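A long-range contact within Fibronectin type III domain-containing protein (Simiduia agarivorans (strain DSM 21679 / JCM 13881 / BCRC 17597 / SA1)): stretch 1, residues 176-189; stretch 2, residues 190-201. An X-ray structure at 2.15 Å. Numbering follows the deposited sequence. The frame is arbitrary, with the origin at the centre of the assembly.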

# COMPACT_ATOMS: atom_id res chain seq x y z
N ALA B 176 -28.92 -67.19 -19.51
CA ALA B 176 -29.50 -65.94 -19.97
C ALA B 176 -31.00 -65.83 -19.74
O ALA B 176 -31.54 -64.72 -19.87
CB ALA B 176 -29.19 -65.75 -21.45
N ASN B 177 -31.69 -66.91 -19.42
CA ASN B 177 -33.13 -66.83 -19.19
C ASN B 177 -33.48 -66.52 -17.74
O ASN B 177 -34.66 -66.45 -17.40
CB ASN B 177 -33.80 -68.13 -19.63
CG ASN B 177 -33.72 -68.34 -21.13
OD1 ASN B 177 -34.53 -67.80 -21.89
ND2 ASN B 177 -32.75 -69.13 -21.57
N THR B 178 -32.47 -66.31 -16.89
CA THR B 178 -32.65 -65.87 -15.52
C THR B 178 -32.45 -64.36 -15.46
O THR B 178 -31.49 -63.85 -16.04
CB THR B 178 -31.65 -66.58 -14.60
OG1 THR B 178 -31.78 -67.99 -14.75
CG2 THR B 178 -31.90 -66.18 -13.14
N VAL B 179 -33.34 -63.65 -14.77
CA VAL B 179 -33.23 -62.20 -14.66
C VAL B 179 -34.07 -61.73 -13.47
O VAL B 179 -35.16 -62.24 -13.22
CB VAL B 179 -33.65 -61.51 -15.98
CG1 VAL B 179 -34.98 -62.08 -16.50
CG2 VAL B 179 -33.73 -60.00 -15.81
N TYR B 180 -33.54 -60.74 -12.74
CA TYR B 180 -34.21 -60.11 -11.61
C TYR B 180 -34.49 -58.64 -11.90
O TYR B 180 -33.80 -57.99 -12.70
CB TYR B 180 -33.37 -60.19 -10.33
CG TYR B 180 -32.95 -61.57 -9.90
CD1 TYR B 180 -31.99 -62.27 -10.60
CD2 TYR B 180 -33.49 -62.15 -8.76
CE1 TYR B 180 -31.60 -63.53 -10.20
CE2 TYR B 180 -33.11 -63.40 -8.35
CZ TYR B 180 -32.16 -64.09 -9.07
OH TYR B 180 -31.76 -65.34 -8.67
N LEU B 181 -35.49 -58.10 -11.20
CA LEU B 181 -35.73 -56.67 -11.17
C LEU B 181 -35.82 -56.19 -9.73
O LEU B 181 -36.28 -56.92 -8.85
CB LEU B 181 -37.00 -56.27 -11.94
CG LEU B 181 -38.39 -56.66 -11.42
CD1 LEU B 181 -38.96 -55.63 -10.44
CD2 LEU B 181 -39.32 -56.83 -12.61
N GLY B 182 -35.37 -54.96 -9.51
CA GLY B 182 -35.45 -54.35 -8.20
C GLY B 182 -36.38 -53.15 -8.20
O GLY B 182 -36.20 -52.22 -8.98
N SER B 183 -37.39 -53.17 -7.33
CA SER B 183 -38.46 -52.20 -7.41
C SER B 183 -38.89 -51.79 -6.02
O SER B 183 -38.50 -52.39 -5.02
CB SER B 183 -39.65 -52.75 -8.20
OG SER B 183 -40.79 -51.93 -8.04
N ASN B 184 -39.70 -50.73 -5.95
CA ASN B 184 -40.41 -50.43 -4.72
C ASN B 184 -41.44 -51.51 -4.40
O ASN B 184 -41.92 -51.59 -3.26
CB ASN B 184 -41.08 -49.06 -4.80
CG ASN B 184 -40.09 -47.91 -4.69
OD1 ASN B 184 -39.10 -47.99 -3.96
ND2 ASN B 184 -40.34 -46.84 -5.44
N LYS B 185 -41.81 -52.33 -5.39
CA LYS B 185 -42.62 -53.51 -5.10
C LYS B 185 -41.85 -54.51 -4.26
O LYS B 185 -42.41 -55.16 -3.37
CB LYS B 185 -43.07 -54.16 -6.41
CG LYS B 185 -43.85 -53.25 -7.34
CD LYS B 185 -45.07 -52.68 -6.64
CE LYS B 185 -46.01 -52.00 -7.61
NZ LYS B 185 -47.19 -52.84 -7.93
N GLY B 186 -40.56 -54.63 -4.52
CA GLY B 186 -39.70 -55.65 -3.96
C GLY B 186 -38.83 -56.23 -5.06
O GLY B 186 -38.86 -55.77 -6.20
N VAL B 187 -38.06 -57.25 -4.71
CA VAL B 187 -37.20 -57.93 -5.68
C VAL B 187 -37.98 -59.09 -6.28
O VAL B 187 -38.47 -59.96 -5.55
CB VAL B 187 -35.90 -58.41 -5.04
CG1 VAL B 187 -35.16 -59.33 -5.98
CG2 VAL B 187 -35.04 -57.22 -4.68
N TYR B 188 -38.11 -59.09 -7.60
CA TYR B 188 -38.82 -60.14 -8.33
C TYR B 188 -37.84 -60.87 -9.23
O TYR B 188 -36.87 -60.30 -9.72
CB TYR B 188 -39.97 -59.55 -9.15
CG TYR B 188 -41.12 -59.05 -8.30
CD1 TYR B 188 -41.00 -57.87 -7.58
CD2 TYR B 188 -42.31 -59.76 -8.21
CE1 TYR B 188 -42.04 -57.41 -6.79
CE2 TYR B 188 -43.35 -59.31 -7.43
CZ TYR B 188 -43.21 -58.13 -6.72
OH TYR B 188 -44.24 -57.67 -5.93
N LYS B 189 -38.10 -62.16 -9.43
CA LYS B 189 -37.23 -63.00 -10.25
C LYS B 189 -38.04 -63.73 -11.30
O LYS B 189 -39.15 -64.20 -11.03
CB LYS B 189 -36.46 -64.02 -9.40
CG LYS B 189 -35.58 -64.94 -10.23
CD LYS B 189 -35.18 -66.19 -9.48
CE LYS B 189 -33.99 -66.86 -10.14
NZ LYS B 189 -33.36 -67.89 -9.27
N SER B 190 -37.48 -63.82 -12.50
CA SER B 190 -38.05 -64.60 -13.58
C SER B 190 -37.02 -65.60 -14.08
O SER B 190 -35.86 -65.24 -14.30
CB SER B 190 -38.51 -63.70 -14.73
OG SER B 190 -38.38 -64.36 -15.97
N THR B 191 -37.44 -66.85 -14.22
CA THR B 191 -36.72 -67.82 -15.03
C THR B 191 -37.28 -67.88 -16.44
O THR B 191 -36.90 -68.75 -17.23
CB THR B 191 -36.76 -69.20 -14.38
OG1 THR B 191 -38.04 -69.41 -13.78
CG2 THR B 191 -35.68 -69.32 -13.31
N ASN B 192 -38.18 -66.96 -16.78
CA ASN B 192 -38.88 -66.91 -18.06
C ASN B 192 -38.17 -66.05 -19.09
O ASN B 192 -38.59 -66.03 -20.25
CB ASN B 192 -40.29 -66.34 -17.86
CG ASN B 192 -41.00 -66.95 -16.67
OD1 ASN B 192 -40.39 -67.22 -15.63
ND2 ASN B 192 -42.30 -67.21 -16.82
N GLY B 193 -37.13 -65.32 -18.69
CA GLY B 193 -36.67 -64.19 -19.47
C GLY B 193 -37.53 -62.95 -19.32
O GLY B 193 -37.30 -61.97 -20.03
N GLY B 194 -38.51 -62.98 -18.43
CA GLY B 194 -39.34 -61.84 -18.16
C GLY B 194 -40.82 -61.97 -18.51
O GLY B 194 -41.49 -60.94 -18.61
N LEU B 195 -41.34 -63.18 -18.68
CA LEU B 195 -42.75 -63.34 -19.01
C LEU B 195 -43.63 -63.63 -17.80
O LEU B 195 -44.83 -63.36 -17.85
CB LEU B 195 -42.93 -64.44 -20.06
CG LEU B 195 -42.22 -64.20 -21.40
CD1 LEU B 195 -42.73 -65.15 -22.47
CD2 LEU B 195 -42.37 -62.76 -21.85
N ASN B 196 -43.07 -64.18 -16.72
CA ASN B 196 -43.76 -64.27 -15.45
C ASN B 196 -42.77 -64.02 -14.32
O ASN B 196 -41.59 -64.36 -14.43
CB ASN B 196 -44.43 -65.64 -15.23
CG ASN B 196 -45.64 -65.84 -16.13
OD1 ASN B 196 -46.70 -65.28 -15.87
ND2 ASN B 196 -45.47 -66.64 -17.18
N TRP B 197 -43.27 -63.42 -13.24
CA TRP B 197 -42.46 -63.08 -12.08
C TRP B 197 -43.22 -63.44 -10.82
O TRP B 197 -44.42 -63.73 -10.85
CB TRP B 197 -42.11 -61.59 -12.05
CG TRP B 197 -41.53 -61.04 -13.30
CD1 TRP B 197 -42.18 -60.80 -14.47
CD2 TRP B 197 -40.18 -60.60 -13.49
NE1 TRP B 197 -41.31 -60.27 -15.39
CE2 TRP B 197 -40.07 -60.13 -14.81
CE3 TRP B 197 -39.04 -60.58 -12.67
CZ2 TRP B 197 -38.88 -59.64 -15.34
CZ3 TRP B 197 -37.86 -60.09 -13.20
CH2 TRP B 197 -37.79 -59.63 -14.52
N GLN B 198 -42.50 -63.43 -9.69
CA GLN B 198 -43.08 -63.54 -8.36
C GLN B 198 -42.07 -63.01 -7.36
O GLN B 198 -40.86 -63.07 -7.58
CB GLN B 198 -43.50 -64.98 -7.99
CG GLN B 198 -42.43 -66.05 -8.11
CD GLN B 198 -42.16 -66.42 -9.53
OE1 GLN B 198 -43.04 -66.90 -10.24
NE2 GLN B 198 -40.94 -66.16 -9.98
N ARG B 199 -42.59 -62.50 -6.25
CA ARG B 199 -41.79 -61.69 -5.35
C ARG B 199 -40.81 -62.54 -4.54
O ARG B 199 -41.16 -63.62 -4.04
CB ARG B 199 -42.69 -60.91 -4.41
CG ARG B 199 -42.00 -59.75 -3.72
CD ARG B 199 -43.02 -58.86 -3.05
NE ARG B 199 -42.39 -58.02 -2.05
CZ ARG B 199 -43.02 -57.54 -0.98
NH1 ARG B 199 -44.30 -57.83 -0.77
NH2 ARG B 199 -42.36 -56.78 -0.11
N ILE B 200 -39.59 -62.04 -4.42
CA ILE B 200 -38.63 -62.55 -3.45
C ILE B 200 -38.84 -61.78 -2.15
O ILE B 200 -38.95 -60.55 -2.16
CB ILE B 200 -37.19 -62.39 -3.96
CG1 ILE B 200 -36.78 -63.60 -4.81
CG2 ILE B 200 -36.21 -62.19 -2.80
CD1 ILE B 200 -35.49 -63.40 -5.56
N ALA B 201 -38.91 -62.50 -1.04
CA ALA B 201 -39.03 -61.85 0.26
C ALA B 201 -37.74 -61.10 0.57
O ALA B 201 -36.64 -61.65 0.46
CB ALA B 201 -39.32 -62.88 1.35
O HOH W 1 -37.81 -58.11 -2.21

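The indole of Trp197 forms the apolar centre of the contact. Leu181 CD2 lies over one face of its six-membered ring, 3.6 Å from the centroid and nearly on the ring normal, a CH-pi contact. Val179 CG1 approaches Trp197 CH2 at 4.2 Å, and Tyr188 CB lies 3.8 Å from Trp197 CE3. Ile200 adds a second apolar patch. Its CD1 sits 3.7 Å from Tyr180 CE2, at the edge of that ring, and 4.1 Å from Val187 CG1. The Tyr188 ring is covered on one face by Arg199, whose CA is 3.8 Å from the ring centroid.

Backbone hydrogen bonds run alongside these side chains. Val179 and Ser190 form an antiparallel pair with two hydrogen bonds: Val179 N to Ser190 O at 3.0 Å and Ser190 N to Val179 O at 2.9 Å. Ile200 N donates to Val187 O at 2.6 Å. A water bridges the same two residues, accepting from Val187 N and donating to Ile200 O, both at 2.7 Å. The bond from Lys189 N to Gln198 O is weak at 3.4 Å.

At the polar edge, Gly193 N makes a weak hydrogen bond to Asn177 O at 3.0 Å. Ser190 OG accepts from Asn192 N at 2.7 Å and Gly194 N at 2.8 Å, so one hydroxyl oxygen accepts from two backbone amides of the loop that follows it.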